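Local coordinates for probable CoA-transferase alpha subunit (Rhodococcus jostii, PDB 6COJ), which probably serves as the alpha subunit of a CoA-transferase-family enzyme and binds the CoA thioester of a spirolactone carboxylic acid, at residues A[44-49]-A[253-258]; A[90-95]-A[261-266]; A[58-63]-A[78-83]; A[33-38]-A[175-180]. The protein carries 1 engineered substitution. All coordinates share one frame; numbering follows the deposited sequence.

Contact 1: A[44-49]-A[253-258]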
loop_
_atom_site.group_PDB
_atom_site.type_symbol
_atom_site.label_atom_id
_atom_site.label_comp_id
_atom_site.label_asym_id
_atom_site.label_seq_id
_atom_site.Cartn_x
_atom_site.Cartn_y
_atom_site.Cartn_z
ATOM N N ARG A 44 19.410 9.604 1.469
ATOM C CA ARG A 44 18.351 9.877 2.440
ATOM C C ARG A 44 18.172 8.671 3.347
ATOM O O ARG A 44 17.825 7.579 2.878
ATOM C CB ARG A 44 17.022 10.234 1.753
ATOM C CG ARG A 44 17.163 11.275 0.653
ATOM C CD ARG A 44 15.863 11.511 -0.105
ATOM N NE ARG A 44 16.111 12.164 -1.388
ATOM C CZ ARG A 44 15.344 13.095 -1.942
ATOM N NH1 ARG A 44 14.255 13.548 -1.321
ATOM N NH2 ARG A 44 15.686 13.603 -3.118
ATOM N N ARG A 45 18.394 8.892 4.643
ATOM C CA ARG A 45 18.204 7.905 5.716
ATOM C C ARG A 45 18.743 6.529 5.356
ATOM O O ARG A 45 18.097 5.498 5.550
ATOM C CB ARG A 45 16.766 7.860 6.237
ATOM C CG ARG A 45 16.729 7.557 7.739
ATOM C CD ARG A 45 15.305 7.523 8.321
ATOM N NE ARG A 45 14.558 6.412 7.726
ATOM C CZ ARG A 45 13.419 6.512 7.048
ATOM N NH1 ARG A 45 12.791 7.680 6.910
ATOM N NH2 ARG A 45 12.898 5.405 6.522
ATOM N N LYS A 46 19.980 6.520 4.853
ATOM C CA LYS A 46 20.640 5.257 4.608
ATOM C C LYS A 46 21.224 4.723 5.913
ATOM O O LYS A 46 21.647 5.500 6.771
ATOM C CB LYS A 46 21.772 5.467 3.611
ATOM C CG LYS A 46 21.261 5.643 2.194
ATOM C CD LYS A 46 20.744 4.336 1.658
ATOM C CE LYS A 46 20.167 4.472 0.271
ATOM N NZ LYS A 46 19.759 3.129 -0.199
ATOM N N PRO A 47 21.254 3.383 6.095
ATOM C CA PRO A 47 21.907 2.794 7.289
ATOM C C PRO A 47 23.424 2.793 7.129
ATOM O O PRO A 47 24.085 1.755 6.975
ATOM C CB PRO A 47 21.306 1.385 7.325
ATOM C CG PRO A 47 21.107 1.054 5.876
ATOM C CD PRO A 47 20.643 2.351 5.235
ATOM N N MET A 48 23.999 3.999 7.150
ATOM C CA MET A 48 25.405 4.170 6.809
ATOM C C MET A 48 26.326 3.560 7.858
ATOM O O MET A 48 27.400 3.047 7.511
ATOM C CB MET A 48 25.727 5.650 6.598
ATOM C CG MET A 48 25.010 6.307 5.435
ATOM S SD MET A 48 25.445 5.630 3.824
ATOM C CE MET A 48 27.036 6.417 3.578
ATOM N N ALA A 49 25.934 3.594 9.135
ATOM C CA ALA A 49 26.725 2.910 10.153
ATOM C C ALA A 49 26.769 1.409 9.895
ATOM O O ALA A 49 27.825 0.780 10.032
ATOM C CB ALA A 49 26.196 3.234 11.552
ATOM N N HIS A 253 24.512 9.294 8.971
ATOM C CA HIS A 253 25.493 10.226 8.419
ATOM C C HIS A 253 26.318 9.510 7.344
ATOM O O HIS A 253 26.794 8.408 7.597
ATOM C CB HIS A 253 26.417 10.729 9.530
ATOM C CG HIS A 253 27.375 11.781 9.072
ATOM N ND1 HIS A 253 28.574 11.480 8.459
ATOM C CD2 HIS A 253 27.303 13.133 9.120
ATOM C CE1 HIS A 253 29.194 12.601 8.142
ATOM N NE2 HIS A 253 28.450 13.618 8.540
ATOM N N PHE A 254 26.523 10.105 6.163
ATOM C CA PHE A 254 26.270 11.510 5.861
ATOM C C PHE A 254 24.985 11.792 5.084
ATOM O O PHE A 254 24.856 12.861 4.483
ATOM C CB PHE A 254 27.464 12.082 5.069
ATOM C CG PHE A 254 27.979 11.165 3.983
ATOM C CD1 PHE A 254 27.402 11.163 2.714
ATOM C CD2 PHE A 254 29.041 10.301 4.231
ATOM C CE1 PHE A 254 27.885 10.317 1.718
ATOM C CE2 PHE A 254 29.527 9.452 3.238
ATOM C CZ PHE A 254 28.948 9.462 1.981
ATOM N N THR A 255 24.029 10.865 5.096
ATOM C CA THR A 255 22.741 11.126 4.462
ATOM C C THR A 255 21.807 11.836 5.448
ATOM O O THR A 255 22.075 11.912 6.652
ATOM C CB THR A 255 22.115 9.824 3.947
ATOM O OG1 THR A 255 21.738 8.962 5.038
ATOM C CG2 THR A 255 23.125 9.101 3.056
ATOM N N LEU A 256 20.706 12.380 4.935
ATOM C CA LEU A 256 19.752 13.047 5.823
ATOM C C LEU A 256 18.946 12.020 6.625
ATOM O O LEU A 256 18.935 10.825 6.325
ATOM C CB LEU A 256 18.849 14.016 5.050
ATOM C CG LEU A 256 17.974 13.521 3.894
ATOM C CD1 LEU A 256 16.791 12.692 4.381
ATOM C CD2 LEU A 256 17.478 14.706 3.068
ATOM N N ALA A 257 18.235 12.492 7.644
ATOM C CA ALA A 257 17.513 11.559 8.508
ATOM C C ALA A 257 16.240 12.190 9.066
ATOM O O ALA A 257 16.027 12.267 10.273
ATOM C CB ALA A 257 18.409 11.036 9.627
ATOM N N GLY A 258 15.362 12.633 8.173
ATOM C CA GLY A 258 14.075 13.152 8.610
ATOM C C GLY A 258 14.264 14.320 9.553
ATOM O O GLY A 258 15.056 15.233 9.289
#

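Contact 2: A[90-95]-A[261-266]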
loop_
_atom_site.group_PDB
_atom_site.type_symbol
_atom_site.label_atom_id
_atom_site.label_comp_id
_atom_site.label_asym_id
_atom_site.label_seq_id
_atom_site.Cartn_x
_atom_site.Cartn_y
_atom_site.Cartn_z
ATOM N N SER A 90 21.831 7.725 -6.875
ATOM C CA SER A 90 21.957 9.176 -6.841
ATOM C C SER A 90 22.445 9.622 -5.475
ATOM O O SER A 90 22.062 9.046 -4.450
ATOM C CB SER A 90 20.613 9.860 -7.116
ATOM O OG SER A 90 20.763 11.274 -7.110
ATOM N N LEU A 91 23.294 10.653 -5.478
ATOM C CA LEU A 91 23.685 11.344 -4.258
ATOM C C LEU A 91 22.731 12.479 -3.890
ATOM O O LEU A 91 22.921 13.109 -2.848
ATOM C CB LEU A 91 25.121 11.867 -4.379
ATOM C CG LEU A 91 26.215 10.810 -4.586
ATOM C CD1 LEU A 91 27.589 11.462 -4.680
ATOM C CD2 LEU A 91 26.197 9.777 -3.468
ATOM N N ASP A 92 21.736 12.767 -4.736
ATOM C CA ASP A 92 20.701 13.778 -4.498
ATOM C C ASP A 92 21.200 15.218 -4.610
ATOM O O ASP A 92 20.453 16.101 -5.041
ATOM C CB ASP A 92 19.935 13.526 -3.194
ATOM C CG ASP A 92 18.898 12.432 -3.343
ATOM O OD1 ASP A 92 18.173 12.443 -4.364
ATOM O OD2 ASP A 92 18.812 11.550 -2.466
ATOM N N SER A 93 22.453 15.465 -4.239
ATOM C CA SER A 93 23.113 16.742 -4.453
ATOM C C SER A 93 24.288 16.532 -5.394
ATOM O O SER A 93 24.725 15.401 -5.625
ATOM C CB SER A 93 23.658 17.323 -3.141
ATOM O OG SER A 93 22.816 17.024 -2.047
ATOM N N ALA A 94 24.810 17.636 -5.927
ATOM C CA ALA A 94 25.995 17.583 -6.783
ATOM C C ALA A 94 27.112 16.850 -6.041
ATOM O O ALA A 94 27.294 17.055 -4.846
ATOM C CB ALA A 94 26.430 18.983 -7.162
ATOM N N PRO A 95 27.874 16.000 -6.744
ATOM C CA PRO A 95 27.893 15.792 -8.196
ATOM C C PRO A 95 26.848 14.809 -8.704
ATOM O O PRO A 95 26.975 14.369 -9.847
ATOM C CB PRO A 95 29.290 15.210 -8.434
ATOM C CG PRO A 95 29.563 14.442 -7.193
ATOM C CD PRO A 95 28.930 15.222 -6.070
ATOM N N TYR A 261 18.258 15.132 11.543
ATOM C CA TYR A 261 19.275 15.996 10.958
ATOM C C TYR A 261 19.131 15.961 9.445
ATOM O O TYR A 261 18.548 15.031 8.875
ATOM C CB TYR A 261 20.708 15.595 11.372
ATOM C CG TYR A 261 20.983 14.098 11.362
ATOM C CD1 TYR A 261 21.405 13.448 10.204
ATOM C CD2 TYR A 261 20.826 13.341 12.511
ATOM C CE1 TYR A 261 21.669 12.076 10.201
ATOM C CE2 TYR A 261 21.065 11.968 12.518
ATOM C CZ TYR A 261 21.490 11.343 11.362
ATOM O OH TYR A 261 21.736 9.985 11.368
ATOM N N GLY A 262 19.666 16.999 8.804
ATOM C CA GLY A 262 19.771 17.039 7.362
ATOM C C GLY A 262 21.041 16.376 6.855
ATOM O O GLY A 262 21.831 15.802 7.605
ATOM N N ARG A 263 21.222 16.451 5.540
ATOM C CA ARG A 263 22.405 15.868 4.921
ATOM C C ARG A 263 23.637 16.697 5.260
ATOM O O ARG A 263 23.594 17.928 5.285
ATOM C CB ARG A 263 22.222 15.812 3.403
ATOM C CG ARG A 263 23.384 15.169 2.638
ATOM C CD ARG A 263 23.088 15.076 1.136
ATOM N NE ARG A 263 21.864 14.319 0.877
ATOM C CZ ARG A 263 20.722 14.852 0.457
ATOM N NH1 ARG A 263 20.640 16.153 0.216
ATOM N NH2 ARG A 263 19.661 14.080 0.266
ATOM N N ASP A 264 24.752 16.015 5.521
ATOM C CA ASP A 264 26.028 16.710 5.694
ATOM C C ASP A 264 26.586 16.941 4.299
ATOM O O ASP A 264 27.346 16.128 3.771
ATOM C CB ASP A 264 26.975 15.885 6.552
ATOM C CG ASP A 264 28.234 16.646 6.924
ATOM O OD1 ASP A 264 28.570 17.652 6.256
ATOM O OD2 ASP A 264 28.890 16.237 7.901
ATOM N N GLU A 265 26.164 18.054 3.684
ATOM C CA GLU A 265 26.485 18.310 2.282
ATOM C C GLU A 265 27.985 18.463 2.074
ATOM O O GLU A 265 28.544 17.925 1.108
ATOM C CB GLU A 265 25.749 19.565 1.798
ATOM C CG GLU A 265 24.221 19.485 1.865
ATOM C CD GLU A 265 23.628 18.646 0.754
ATOM O OE1 GLU A 265 22.394 18.448 0.755
ATOM O OE2 GLU A 265 24.391 18.182 -0.115
ATOM N N LYS A 266 28.654 19.193 2.972
ATOM C CA LYS A 266 30.093 19.386 2.848
ATOM C C LYS A 266 30.838 18.059 2.935
ATOM O O LYS A 266 31.792 17.823 2.184
ATOM C CB LYS A 266 30.579 20.365 3.920
ATOM C CG LYS A 266 30.315 21.844 3.606
ATOM C CD LYS A 266 28.953 22.312 4.082
ATOM C CE LYS A 266 28.325 23.315 3.127
ATOM N NZ LYS A 266 26.887 23.592 3.400
#

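Contact 3: A[58-63]-A[78-83]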
loop_
_atom_site.group_PDB
_atom_site.type_symbol
_atom_site.label_atom_id
_atom_site.label_comp_id
_atom_site.label_asym_id
_atom_site.label_seq_id
_atom_site.Cartn_x
_atom_site.Cartn_y
_atom_site.Cartn_z
ATOM N N ASP A 58 34.557 -9.003 6.430
ATOM C CA ASP A 58 34.952 -9.716 5.221
ATOM C C ASP A 58 33.767 -10.179 4.387
ATOM O O ASP A 58 33.957 -10.951 3.442
ATOM C CB ASP A 58 35.874 -10.894 5.554
ATOM C CG ASP A 58 35.187 -11.986 6.360
ATOM O OD1 ASP A 58 34.010 -11.822 6.747
ATOM O OD2 ASP A 58 35.840 -13.021 6.611
ATOM N N VAL A 59 32.553 -9.742 4.721
ATOM C CA VAL A 59 31.372 -10.138 3.960
ATOM C C VAL A 59 31.421 -9.476 2.591
ATOM O O VAL A 59 31.532 -8.249 2.483
ATOM C CB VAL A 59 30.097 -9.746 4.720
ATOM C CG1 VAL A 59 28.869 -9.970 3.836
ATOM C CG2 VAL A 59 29.984 -10.548 6.009
ATOM N N THR A 60 31.313 -10.281 1.537
ATOM C CA THR A 60 31.475 -9.770 0.184
ATOM C C THR A 60 30.603 -10.600 -0.753
ATOM O O THR A 60 29.748 -11.366 -0.303
ATOM C CB THR A 60 32.964 -9.767 -0.187
ATOM O OG1 THR A 60 33.157 -9.034 -1.404
ATOM C CG2 THR A 60 33.482 -11.191 -0.349
ATOM N N ASP A 61 30.813 -10.434 -2.063
ATOM C CA ASP A 61 30.047 -11.155 -3.083
ATOM C C ASP A 61 28.542 -10.961 -2.886
ATOM O O ASP A 61 27.750 -11.900 -2.984
ATOM C CB ASP A 61 30.436 -12.638 -3.119
ATOM C CG ASP A 61 29.768 -13.402 -4.256
ATOM O OD1 ASP A 61 29.618 -12.841 -5.363
ATOM O OD2 ASP A 61 29.402 -14.576 -4.035
ATOM N N LEU A 62 28.140 -9.725 -2.611
ATOM C CA LEU A 62 26.756 -9.431 -2.263
ATOM C C LEU A 62 25.936 -9.126 -3.507
ATOM O O LEU A 62 26.427 -8.578 -4.497
ATOM C CB LEU A 62 26.689 -8.227 -1.329
ATOM C CG LEU A 62 27.315 -8.453 0.053
ATOM C CD1 LEU A 62 27.271 -7.169 0.866
ATOM C CD2 LEU A 62 26.609 -9.591 0.786
ATOM N N THR A 63 24.665 -9.492 -3.445
ATOM C CA THR A 63 23.675 -9.005 -4.387
ATOM C C THR A 63 22.870 -7.963 -3.626
ATOM O O THR A 63 22.297 -8.273 -2.579
ATOM C CB THR A 63 22.789 -10.160 -4.859
ATOM O OG1 THR A 63 23.579 -11.078 -5.628
ATOM C CG2 THR A 63 21.650 -9.650 -5.730
ATOM N N ALA A 78 34.734 -1.134 -1.872
ATOM C CA ALA A 78 35.381 -2.272 -1.237
ATOM C C ALA A 78 35.206 -3.555 -2.030
ATOM O O ALA A 78 35.543 -4.635 -1.526
ATOM C CB ALA A 78 34.858 -2.441 0.193
ATOM N N GLY A 79 34.704 -3.457 -3.261
ATOM C CA GLY A 79 34.530 -4.620 -4.107
ATOM C C GLY A 79 33.556 -5.641 -3.564
ATOM O O GLY A 79 33.710 -6.841 -3.832
ATOM N N LYS A 80 32.565 -5.203 -2.793
ATOM C CA LYS A 80 31.678 -6.133 -2.108
ATOM C C LYS A 80 30.432 -6.488 -2.903
ATOM O O LYS A 80 29.655 -7.328 -2.441
ATOM C CB LYS A 80 31.297 -5.595 -0.724
ATOM C CG LYS A 80 32.448 -5.704 0.281
ATOM C CD LYS A 80 32.091 -5.037 1.584
ATOM C CE LYS A 80 33.231 -5.116 2.570
ATOM N NZ LYS A 80 33.483 -6.502 3.051
ATOM N N VAL A 81 30.233 -5.902 -4.082
ATOM C CA VAL A 81 28.998 -6.054 -4.851
ATOM C C VAL A 81 29.285 -6.886 -6.090
ATOM O O VAL A 81 30.181 -6.559 -6.882
ATOM C CB VAL A 81 28.404 -4.693 -5.233
ATOM C CG1 VAL A 81 27.094 -4.881 -6.000
ATOM C CG2 VAL A 81 28.193 -3.849 -3.990
ATOM N N THR A 82 28.539 -7.973 -6.252
ATOM C CA THR A 82 28.581 -8.784 -7.462
ATOM C C THR A 82 27.449 -8.436 -8.414
ATOM O O THR A 82 27.654 -8.380 -9.631
ATOM C CB THR A 82 28.483 -10.267 -7.088
ATOM O OG1 THR A 82 29.616 -10.630 -6.299
ATOM C CG2 THR A 82 28.449 -11.156 -8.334
ATOM N N LYS A 83 26.259 -8.201 -7.876
ATOM C CA LYS A 83 25.071 -7.959 -8.670
ATOM C C LYS A 83 24.245 -6.916 -7.936
ATOM O O LYS A 83 24.207 -6.901 -6.702
ATOM C CB LYS A 83 24.283 -9.267 -8.829
ATOM C CG LYS A 83 23.145 -9.219 -9.836
ATOM C CD LYS A 83 22.584 -10.615 -10.059
ATOM C CE LYS A 83 21.482 -10.614 -11.115
ATOM N NZ LYS A 83 20.818 -11.947 -11.270
HETATM O O HOH W 1 35.401 -7.291 -1.043
HETATM O O HOH W 2 32.335 -9.132 -4.346
#

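Contact 4: A[33-38]-A[175-180]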
loop_
_atom_site.group_PDB
_atom_site.type_symbol
_atom_site.label_atom_id
_atom_site.label_comp_id
_atom_site.label_asym_id
_atom_site.label_seq_id
_atom_site.Cartn_x
_atom_site.Cartn_y
_atom_site.Cartn_z
ATOM N N GLY A 33 27.756 -13.664 -0.273
ATOM C CA GLY A 33 26.825 -14.248 -1.214
ATOM C C GLY A 33 25.370 -13.937 -0.955
ATOM O O GLY A 33 24.521 -14.333 -1.763
ATOM N N MET A 34 25.052 -13.238 0.132
ATOM C CA MET A 34 23.662 -12.933 0.435
ATOM C C MET A 34 23.109 -11.899 -0.530
ATOM O O MET A 34 23.841 -11.078 -1.096
ATOM C CB MET A 34 23.530 -12.371 1.847
ATOM C CG MET A 34 23.366 -13.425 2.898
ATOM S SD MET A 34 23.118 -12.634 4.487
ATOM C CE MET A 34 22.810 -14.063 5.521
ATOM N N THR A 35 21.794 -11.954 -0.712
ATOM C CA THR A 35 21.043 -10.852 -1.293
ATOM C C THR A 35 20.573 -9.961 -0.147
ATOM O O THR A 35 19.855 -10.423 0.751
ATOM C CB THR A 35 19.862 -11.401 -2.090
ATOM O OG1 THR A 35 20.355 -12.163 -3.193
ATOM C CG2 THR A 35 19.001 -10.271 -2.619
ATOM N N ILE A 36 21.004 -8.699 -0.155
ATOM C CA ILE A 36 20.722 -7.767 0.930
ATOM C C ILE A 36 20.004 -6.550 0.365
ATOM O O ILE A 36 20.471 -5.939 -0.604
ATOM C CB ILE A 36 22.009 -7.349 1.665
ATOM C CG1 ILE A 36 22.715 -8.592 2.210
ATOM C CG2 ILE A 36 21.692 -6.354 2.791
ATOM C CD1 ILE A 36 23.945 -8.282 3.046
ATOM N N GLY A 37 18.878 -6.198 0.980
ATOM C CA GLY A 37 18.186 -4.968 0.648
ATOM C C GLY A 37 18.634 -3.880 1.608
ATOM O O GLY A 37 18.786 -4.116 2.804
ATOM N N ILE A 38 18.857 -2.685 1.073
ATOM C CA ILE A 38 19.278 -1.550 1.886
ATOM C C ILE A 38 18.222 -0.461 1.777
ATOM O O ILE A 38 17.858 -0.049 0.666
ATOM C CB ILE A 38 20.668 -1.033 1.474
ATOM C CG1 ILE A 38 21.681 -2.174 1.519
ATOM C CG2 ILE A 38 21.078 0.104 2.400
ATOM C CD1 ILE A 38 23.070 -1.773 1.094
ATOM N N LEU A 175 11.334 -9.592 -5.163
ATOM C CA LEU A 175 12.689 -9.284 -4.708
ATOM C C LEU A 175 12.882 -9.835 -3.294
ATOM O O LEU A 175 12.942 -9.106 -2.298
ATOM C CB LEU A 175 12.942 -7.777 -4.785
ATOM C CG LEU A 175 12.946 -7.189 -6.203
ATOM C CD1 LEU A 175 12.949 -5.666 -6.166
ATOM C CD2 LEU A 175 14.139 -7.709 -7.001
ATOM N N ASN A 176 12.951 -11.161 -3.212
ATOM C CA ASN A 176 13.186 -11.807 -1.930
ATOM C C ASN A 176 14.607 -11.529 -1.467
ATOM O O ASN A 176 15.555 -11.595 -2.250
ATOM C CB ASN A 176 12.982 -13.314 -2.061
ATOM C CG ASN A 176 11.647 -13.657 -2.680
ATOM O OD1 ASN A 176 10.613 -13.544 -2.033
ATOM N ND2 ASN A 176 11.662 -14.068 -3.944
ATOM N N LEU A 177 14.761 -11.233 -0.185
ATOM C CA LEU A 177 16.046 -10.839 0.370
ATOM C C LEU A 177 16.478 -11.792 1.476
ATOM O O LEU A 177 15.665 -12.206 2.308
ATOM C CB LEU A 177 15.943 -9.441 0.978
ATOM C CG LEU A 177 15.256 -8.372 0.121
ATOM C CD1 LEU A 177 15.026 -7.096 0.928
ATOM C CD2 LEU A 177 16.079 -8.086 -1.125
ATOM N N ASP A 178 17.777 -12.108 1.507
ATOM C CA ASP A 178 18.303 -12.812 2.670
ATOM C C ASP A 178 18.311 -11.901 3.883
ATOM O O ASP A 178 18.065 -12.355 5.005
ATOM C CB ASP A 178 19.707 -13.342 2.386
ATOM C CG ASP A 178 19.713 -14.371 1.280
ATOM O OD1 ASP A 178 18.911 -15.328 1.355
ATOM O OD2 ASP A 178 20.492 -14.204 0.324
ATOM N N ALA A 179 18.602 -10.616 3.682
ATOM C CA ALA A 179 18.670 -9.688 4.800
ATOM C C ALA A 179 18.245 -8.302 4.349
ATOM O O ALA A 179 18.313 -7.960 3.164
ATOM C CB ALA A 179 20.078 -9.643 5.407
ATOM N N ALA A 180 17.780 -7.510 5.313
ATOM C CA ALA A 180 17.499 -6.095 5.104
ATOM C C ALA A 180 18.226 -5.290 6.168
ATOM O O ALA A 180 18.290 -5.698 7.335
ATOM C CB ALA A 180 15.992 -5.789 5.193
#

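Contact 1: A[44-49]-A[253-258]
Thr255 carries OG1 in the crowded position between its backbone N and carbonyl carbon (chi1 68°), which turns the hydroxyl onto the backbone at Lys46 and lays the CG2 methyl alongside the foot of the lysine chain. Met48 folds back on itself at chi2 and chi3, and Phe254, its CG also in the crowded position (chi1 43°) after a cis peptide bond, lifts its ring to meet the terminal CE methyl. The Lys46 N-H reaches Thr255 OG1 at 3.0 Å in a fairly straight bond (155°). The same hydroxyl is bonded to Ala252 O, just before its own segment, so two backbone groups fix its rotation. One residue earlier, Arg45 N approaches Leu256 O to 2.6 Å from above the carbonyl plane, short but bent. Beside this bond, Arg44 and Leu256 run side by side, with Arg44 CB 3.6 Å from Leu256 CD1. At the far end, Met48 CE sits over one face of the Phe254 ring, near its CE2-CZ rim and 4.2 Å from the ring centroid, a CH-pi contact. Met48 CB presses to 3.1 Å from His253 O, a carbonyl that also accepts from Arg52. The long polar side chains lead off to other partners: Lys46 NZ to Gly39 O and Asp71, Arg45 to His183 O and Asp203. With the Thr255 hydroxyl bond and the Met48 packing, the isolated beta bridge of Arg44 with Leu256 joins the loop after strand 244-247 to the connection from strand 35-38 into helix 48-56 of the Rossmann-like sheet domain.

Contact 2: A[90-95]-A[261-266]
The tight part of this contact is a single point. Ser93 OG donates to the syn lone pair of Glu265 OE2 at 2.7 Å, and Ser93 CB follows to 3.2 Å from the same Glu265 OE2. Glu265, bent at chi2, brings its other oxygen to the neighbouring arginine: Arg263 NH1 meets Glu265 OE1 at 2.9 Å in a salt bridge that lies close to the guanidinium plane, though above the carboxylate plane. One carboxylate therefore holds both the loop's hydroxyl and the arginine head. The carboxylate sits at a helix start: Asp264 is the N-cap of helix 265-274, with OD1 capping Phe267 N, and Glu265 is the first residue; in the opposing loop, Ser90 OG accepts from Asp92 N in an ST turn. Away from Ser93 the packing loosens. Asp92 CB stands 3.5 Å from Arg263 NH2, over the same guanidinium face on which Leu91 O lies at a greater distance, near the rim. The salt bridge from Asp92 OD2 to Arg263 NH2 is long, 3.8 Å, and well out of the guanidinium plane, so it acts through charge alone. On this partly exposed side Asp92 OD2 is instead bonded to Ser43 N and Arg44 NE, and Arg263 NH2 to Ser43 O.

Contact 3: A[58-63]-A[78-83]
Lys80 has the most surface buried here, ahead of Leu62 and Thr63. Its side chain runs extended along Val59 and Thr60, then kinks at the last torsion (chi4 -69°) to set NZ 2.7 Å from Val59 O, approaching from well above the carbonyl plane. NZ also bonds Ser57 O, so the buried ammonium ties down the turn leading into strand 62-65. The Lys80 carbonyl works too: Leu62 N donates to Lys80 O at 2.8 Å, in the carbonyl plane, while Leu62 CB packs 3.3 Å from that same Lys80 O. Leu62 O then takes two donors, Thr82 N at 2.8 Å and, weakly, Lys83 N at 3.4 Å, which is how the register slips by one residue in a beta bulge. Beyond the bulge Thr63 lies beside Lys83, with Thr63 OG1 3.7 Å from Lys83 CB, and a CA-H...O contact joins Thr63 CA to Lys83 O at 3.2 Å. At the corner, Thr82 OG1 donates to the anti lone pair of Asp61 OD1 over a very short 2.4 Å. Two waters link Thr60 OG1 to Ala78 O and Gly79 O, where Gly79, as C-prime of a Schellman motif, ends helix 70-77. Leu62 and Val81 share the opposite face from Thr63 and Lys83, and Val81 packs on that helix. The whole is the parallel strand pairing of a beta-alpha-beta crossover, strand 62-65, helix 70-77, strand 81-86, within a Rossmann-like sheet.

Contact 4: A[33-38]-A[175-180]
Backbone hydrogen bonds set the parallel register of strands 35-38 and 177-184. Gly37 N donates to Ala179 O at 2.9 Å, in the carbonyl plane, and Ala179 N returns the link to Thr35 O at 3.2 Å, again in plane. Thr35 O is shared, for Asp178 N also points to it, in a weak, bent bond, where the second chain turns a corner. That corner brings in the one side-chain hydrogen bond: Asp178, with CG anti to its own carbonyl carbon (chi1 -64°), swings OD2 round to Thr35 N. The bond from Thr35 N to Asp178 OD2 is 2.8 Å and almost linear (171°), on the anti lone pair of the carboxylate. CA-H...O contacts fill in between, Ile36 CA to Ala179 O and Ala180 CA to Gly37 O, each at 3.3 Å. Apolar contacts come next. The extended Met34 side chain crosses that of Asp178 obliquely, Met34 CG 3.7 Å from Asp178 CB; on the face carrying Ile36 and Ala179, Ile36 CG1 and Met34 SD approach the Ala179 methyl. Leu177 forks against Thr35 and Gly37: its CD1 closes to 3.8 Å on the bare CA of Gly37, while its CD2 meets Thr35 CG2 at 3.9 Å, the side chains of Leu177 and Thr35 crossing at about a right angle. Leu177 reaches on to Leu124 of helix 117-128. The carboxylate oxygen thus does the work of a strand carbonyl just before regular pairing begins, so that the N-H of Thr35 is satisfied although the partner backbone has turned away; that bond would probably help hold the acid in its ionised form.

Contacts 3 and 4 are two pairings of one parallel sheet, their centres 12 Å apart, separated by the pairing of strand 62-65 with strand 35-38, where Thr63 O meets Ile36 N at 2.8 Å. Contact 4 passes to contact 1 through apolar packing, Pro47 CG against Ile38 CG2 at 3.6 Å. Contacts 1 and 2 are joined by polar links, a salt bridge from Arg44 NE to Asp92 OD2 (3.0 Å) and a probable hydrogen bond between His253 NE2 and Asp264 OD2. Both approach the bound CoA thioester ligand: the side chains of Arg44 and Asp92 are each about 7 Å from the ligand, and the pocket residues Trp41, Phe88 and Tyr97 flank their segments in sequence.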